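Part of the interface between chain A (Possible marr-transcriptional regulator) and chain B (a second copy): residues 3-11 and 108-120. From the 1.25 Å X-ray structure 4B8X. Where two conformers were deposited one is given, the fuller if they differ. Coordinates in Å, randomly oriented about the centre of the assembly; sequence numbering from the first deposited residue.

Chain A 3-11: GVPSMAAIT
Chain B, residues 108-120: ATRDLMAMDFGLG

Phe B117 forms the apolar centre: it gives up 82 Å² to the chain A stretch, more than any other residue, out of 428 Å² buried in all. Its CA-to-CB bond points toward chain A, with chi1 at -68° and chi2 at 82°. Around its ring, Met A7 CG lies 3.5 Å from Phe B117 CE1, while Ile A10 (t, t) brings CG2 to 3.9 Å from Phe B117 CB. The Met A7 side chain (m, t, t) runs extended past the ring, its SD 5.3 Å from the ring centroid and 48° off the normal, an oblique sulfur-aromatic contact.

Met A7 and Ile A10 project from one helix, Pro A5 onward, with Val A4 as N-cap; i-to-i+4 bonds such as Ile A10 N to Ser A6 O (2.9 Å) set its turns. Chain B is helical through Met B113 and is in a turn by Asp B116. Asp B116 (phi/psi 52/37), Phe B117 (53/31) and Gly B118 (88/-3) all take positive phi, and Leu B119 N to Asp B116 O (2.9 Å) helps close the turn. At Gly B118 a CB would jam against the preceding carbonyl O.

Beyond the turn, Leu B119 (m, t) points toward chain A, placing CD1 3.6 Å from Ala A9 CB and 3.8 Å from Ile A10 N. From the chain B helix, Met B113 (m, m, m) curls so that its SD meets Met A7 CE at 3.3 Å and its CE meets CG2 of Val A4 (chi1 t) at 3.9 Å.

The nearest CA atoms across the contact are those of Ser A6 and Asp B116, 5.6 Å apart, with Ser A6 CB 3.2 Å from Asp B116 O. No direct hydrogen bond crosses the contact. Instead, one water bridges its polar edge, 2.7 Å from Ser A6 OG (chi1 p) and donating to Asp B116 OD1 (chi1 m) at 2.5 Å.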

ATOM      1  N   GLY A   3       2.716  11.767  18.613  1.00 38.76           N
ATOM      2  CA  GLY A   3       1.245  11.526  18.819  1.00 29.41           C
ATOM      3  C   GLY A   3       0.936  10.227  19.574  1.00 26.57           C
ATOM      4  O   GLY A   3       1.538   9.940  20.603  1.00 29.67           O
ATOM      5  N   VAL A   4      -0.050   9.468  19.105  1.00 21.38           N
ATOM      6  CA  VAL A   4      -0.333   8.136  19.662  1.00 19.40           C
ATOM      7  C   VAL A   4       0.593   7.138  18.922  1.00 16.78           C
ATOM      8  O   VAL A   4       0.678   7.196  17.709  1.00 14.75           O
ATOM      9  CB  VAL A   4      -1.798   7.797  19.387  1.00 22.78           C
ATOM     10  CG1 VAL A   4      -2.131   6.371  19.770  1.00 20.93           C
ATOM     11  CG2 VAL A   4      -2.706   8.782  20.108  1.00 27.15           C
ATOM     12  N   PRO A   5       1.303   6.226  19.636  1.00 15.85           N
ATOM     13  CA  PRO A   5       2.308   5.393  18.896  1.00 13.94           C
ATOM     14  C   PRO A   5       1.737   4.585  17.719  1.00 11.72           C
ATOM     15  O   PRO A   5       2.367   4.547  16.647  1.00 12.72           O
ATOM     16  CB  PRO A   5       2.873   4.485  19.987  1.00 16.54           C
ATOM     17  CG  PRO A   5       2.758   5.342  21.234  1.00 17.96           C
ATOM     18  CD  PRO A   5       1.427   6.020  21.088  1.00 17.70           C
ATOM     19  N   SER A   6       0.569   3.991  17.897  1.00 11.59           N
ATOM     20  CA  SER A   6      -0.007   3.219  16.801  1.00 12.38           C
ATOM     21  C   SER A   6      -0.341   4.071  15.579  1.00 11.91           C
ATOM     22  O   SER A   6      -0.191   3.614  14.453  1.00 11.94           O
ATOM     23  CB  SER A   6      -1.223   2.450  17.282  1.00 14.89           C
ATOM     24  OG  SER A   6      -2.256   3.332  17.638  1.00 16.40           O
ATOM     25  N   MET A   7      -0.820   5.293  15.812  1.00 12.16           N
ATOM     26  CA  MET A   7      -1.131   6.245  14.734  0.50 12.06           C
ATOM     27  C   MET A   7       0.138   6.613  13.979  1.00 11.99           C
ATOM     28  O   MET A   7       0.157   6.628  12.737  1.00 12.66           O
ATOM     29  CB  MET A   7      -1.754   7.536  15.283  0.50 14.57           C
ATOM     30  CG  MET A   7      -3.255   7.487  15.503  0.50 17.11           C
ATOM     31  SD  MET A   7      -3.923   9.113  15.961  0.50 20.54           S
ATOM     32  CE  MET A   7      -5.617   8.714  16.363  0.50 24.23           C
ATOM     33  N   ALA A   8       1.202   6.935  14.713  1.00 11.66           N
ATOM     34  CA  ALA A   8       2.456   7.280  14.090  1.00 11.93           C
ATOM     35  C   ALA A   8       3.002   6.123  13.283  1.00 11.30           C
ATOM     36  O   ALA A   8       3.513   6.314  12.171  1.00 11.17           O
ATOM     37  CB  ALA A   8       3.452   7.685  15.162  1.00 15.06           C
ATOM     38  N   ALA A   9       2.906   4.907  13.818  1.00 10.51           N
ATOM     39  CA  ALA A   9       3.457   3.733  13.136  1.00 10.22           C
ATOM     40  C   ALA A   9       2.676   3.399  11.878  1.00  9.83           C
ATOM     41  O   ALA A   9       3.260   3.144  10.832  1.00  9.70           O
ATOM     42  CB  ALA A   9       3.521   2.563  14.100  1.00 10.92           C
ATOM     43  N   ILE A  10       1.349   3.357  11.960  1.00  9.63           N
ATOM     44  CA  ILE A  10       0.582   3.015  10.769  1.00  9.75           C
ATOM     45  C   ILE A  10       0.781   4.058   9.672  1.00  9.69           C
ATOM     46  O   ILE A  10       0.918   3.713   8.513  1.00 10.43           O
ATOM     47  CB  ILE A  10      -0.914   2.717  11.061  1.00 10.12           C
ATOM     48  CG1 ILE A  10      -1.554   2.085   9.815  1.00 11.21           C
ATOM     49  CG2 ILE A  10      -1.684   3.966  11.494  1.00 11.66           C
ATOM     50  CD1 ILE A  10      -2.952   1.560  10.005  1.00 12.46           C
ATOM     51  N   THR A  11       0.790   5.335  10.037  1.00 10.59           N
ATOM     52  CA  THR A  11       1.028   6.386   9.058  1.00 11.19           C
ATOM     53  C   THR A  11       2.380   6.191   8.385  1.00 10.14           C
ATOM     54  O   THR A  11       2.539   6.355   7.167  1.00 11.35           O
ATOM     55  CB  THR A  11       0.912   7.795   9.691  1.00 13.42           C
ATOM     56  OG1 THR A  11      -0.409   7.946  10.208  1.00 15.78           O
ATOM     57  CG2 THR A  11       1.218   8.884   8.656  1.00 16.77           C
TER
ATOM     58  N   ALA B 108     -15.530   6.449  14.041  1.00 16.58           N
ATOM     59  CA  ALA B 108     -14.519   5.627  13.390  1.00 16.30           C
ATOM     60  C   ALA B 108     -13.188   5.731  14.136  1.00 15.19           C
ATOM     61  O   ALA B 108     -12.492   4.727  14.323  1.00 16.26           O
ATOM     62  CB  ALA B 108     -14.358   6.013  11.939  1.00 16.47           C
ATOM     63  N   THR B 109     -12.835   6.938  14.577  1.00 16.10           N
ATOM     64  CA  THR B 109     -11.585   7.125  15.331  1.00 16.32           C
ATOM     65  C   THR B 109     -11.610   6.332  16.640  1.00 16.54           C
ATOM     66  O   THR B 109     -10.626   5.676  17.000  1.00 15.99           O
ATOM     67  CB  THR B 109     -11.289   8.607  15.605  1.00 16.52           C
ATOM     68  OG1 THR B 109     -11.134   9.288  14.357  1.00 19.81           O
ATOM     69  CG2 THR B 109     -10.010   8.773  16.421  1.00 20.64           C
ATOM     70  N   ARG B 110     -12.728   6.390  17.353  1.00 17.40           N
ATOM     71  CA  ARG B 110     -12.864   5.604  18.569  1.00 17.66           C
ATOM     72  C   ARG B 110     -12.673   4.113  18.294  1.00 16.08           C
ATOM     73  O   ARG B 110     -11.960   3.442  19.024  1.00 17.08           O
ATOM     74  CB  ARG B 110     -14.245   5.841  19.197  1.00 20.91           C
ATOM     75  CG  ARG B 110     -14.425   5.169  20.539  1.00 26.15           C
ATOM     76  N   ASP B 111     -13.311   3.607  17.242  1.00 15.78           N
ATOM     77  CA  ASP B 111     -13.198   2.200  16.863  1.00 17.48           C
ATOM     78  C   ASP B 111     -11.752   1.830  16.503  1.00 15.86           C
ATOM     79  O   ASP B 111     -11.275   0.776  16.900  1.00 18.85           O
ATOM     80  CB  ASP B 111     -14.131   1.879  15.681  1.00 19.06           C
ATOM     81  CG  ASP B 111     -15.606   1.946  16.033  1.00 21.76           C
ATOM     82  OD1 ASP B 111     -15.958   2.118  17.209  1.00 23.15           O
ATOM     83  OD2 ASP B 111     -16.420   1.835  15.086  1.00 23.45           O
ATOM     84  N   LEU B 112     -11.079   2.679  15.725  1.00 14.35           N
ATOM     85  CA  LEU B 112      -9.688   2.420  15.318  1.00 13.43           C
ATOM     86  C   LEU B 112      -8.739   2.458  16.512  1.00 13.18           C
ATOM     87  O   LEU B 112      -7.845   1.611  16.642  1.00 15.42           O
ATOM     88  CB  LEU B 112      -9.257   3.432  14.262  1.00 12.63           C
ATOM     89  CG  LEU B 112      -9.883   3.240  12.864  1.00 12.55           C
ATOM     90  CD1 LEU B 112      -9.775   4.536  12.068  1.00 13.59           C
ATOM     91  CD2 LEU B 112      -9.204   2.085  12.140  1.00 14.19           C
ATOM     92  N   MET B 113      -8.915   3.444  17.387  1.00 14.34           N
ATOM     93  CA  MET B 113      -8.115   3.556  18.615  0.50 15.35           C
ATOM     94  C   MET B 113      -8.260   2.299  19.476  1.00 16.48           C
ATOM     95  O   MET B 113      -7.273   1.823  20.052  1.00 17.17           O
ATOM     96  CB  MET B 113      -8.521   4.799  19.430  0.50 15.82           C
ATOM     97  CG  MET B 113      -8.197   6.144  18.797  0.50 16.74           C
ATOM     98  SD  MET B 113      -6.452   6.618  18.758  0.50 19.96           S
ATOM     99  CE  MET B 113      -6.105   6.948  20.483  0.50 19.63           C
ATOM    100  N   ALA B 114      -9.486   1.773  19.551  1.00 17.12           N
ATOM    101  CA  ALA B 114      -9.773   0.584  20.356  1.00 19.74           C
ATOM    102  C   ALA B 114      -9.030  -0.657  19.873  1.00 19.65           C
ATOM    103  O   ALA B 114      -8.803  -1.578  20.668  1.00 25.88           O
ATOM    104  CB  ALA B 114     -11.274   0.315  20.406  1.00 22.98           C
ATOM    105  N   MET B 115      -8.676  -0.712  18.588  1.00 16.47           N
ATOM    106  CA  MET B 115      -7.882  -1.836  18.068  1.00 16.25           C
ATOM    107  C   MET B 115      -6.448  -1.410  17.703  1.00 15.54           C
ATOM    108  O   MET B 115      -5.726  -2.146  17.038  1.00 15.05           O
ATOM    109  CB  MET B 115      -8.596  -2.573  16.917  1.00 17.90           C
ATOM    110  CG  MET B 115      -9.217  -1.717  15.823  1.00 17.28           C
ATOM    111  SD  MET B 115      -8.057  -1.084  14.590  1.00 15.15           S
ATOM    112  CE  MET B 115      -7.671  -2.562  13.644  1.00 17.64           C
ATOM    113  N   ASP B 116      -6.014  -0.236  18.193  1.00 13.71           N
ATOM    114  CA  ASP B 116      -4.643   0.250  17.986  1.00 13.35           C
ATOM    115  C   ASP B 116      -4.201   0.237  16.527  1.00 12.61           C
ATOM    116  O   ASP B 116      -3.029  -0.030  16.222  1.00 13.39           O
ATOM    117  CB  ASP B 116      -3.669  -0.583  18.834  1.00 15.41           C
ATOM    118  CG  ASP B 116      -4.035  -0.604  20.305  1.00 22.36           C
ATOM    119  OD1 ASP B 116      -4.016   0.458  20.948  1.00 22.84           O
ATOM    120  OD2 ASP B 116      -4.381  -1.673  20.829  1.00 26.72           O
ATOM    121  N   PHE B 117      -5.123   0.549  15.625  1.00 12.42           N
ATOM    122  CA  PHE B 117      -4.833   0.604  14.204  1.00 12.07           C
ATOM    123  C   PHE B 117      -4.178  -0.663  13.673  1.00 12.27           C
ATOM    124  O   PHE B 117      -3.389  -0.610  12.741  1.00 13.89           O
ATOM    125  CB  PHE B 117      -3.999   1.869  13.866  1.00 12.30           C
ATOM    126  CG  PHE B 117      -4.768   3.159  14.042  1.00 11.59           C
ATOM    127  CD1 PHE B 117      -4.914   3.748  15.276  1.00 15.14           C
ATOM    128  CD2 PHE B 117      -5.359   3.772  12.967  1.00 11.95           C
ATOM    129  CE1 PHE B 117      -5.644   4.909  15.431  1.00 16.24           C
ATOM    130  CE2 PHE B 117      -6.054   4.959  13.107  1.00 13.28           C
ATOM    131  CZ  PHE B 117      -6.196   5.519  14.342  1.00 13.87           C
ATOM    132  N   GLY B 118      -4.513  -1.792  14.277  1.00 12.05           N
ATOM    133  CA  GLY B 118      -3.970  -3.074  13.828  1.00 12.44           C
ATOM    134  C   GLY B 118      -2.653  -3.476  14.453  1.00 12.92           C
ATOM    135  O   GLY B 118      -2.155  -4.572  14.200  1.00 13.20           O
ATOM    136  N   LEU B 119      -2.085  -2.618  15.292  1.00 12.78           N
ATOM    137  CA  LEU B 119      -0.772  -2.821  15.886  1.00 12.44           C
ATOM    138  C   LEU B 119      -0.857  -3.151  17.375  1.00 13.78           C
ATOM    139  O   LEU B 119       0.139  -3.014  18.079  1.00 13.59           O
ATOM    140  CB  LEU B 119       0.083  -1.565  15.664  1.00 11.78           C
ATOM    141  CG  LEU B 119       0.532  -1.363  14.214  1.00 12.51           C
ATOM    142  CD1 LEU B 119       0.927   0.091  13.939  1.00 15.98           C
ATOM    143  CD2 LEU B 119       1.663  -2.334  13.906  1.00 15.52           C
ATOM    144  N   GLY B 120      -2.005  -3.636  17.842  1.00 14.50           N
ATOM    145  CA  GLY B 120      -2.206  -3.936  19.268  1.00 15.53           C
ATOM    146  C   GLY B 120      -1.248  -4.923  19.897  1.00 13.96           C
ATOM    147  O   GLY B 120      -0.987  -4.850  21.101  1.00 15.60           O
TER
HETATM  148  O   HOH W   1      -3.173   2.706  20.142  1.00 24.63           O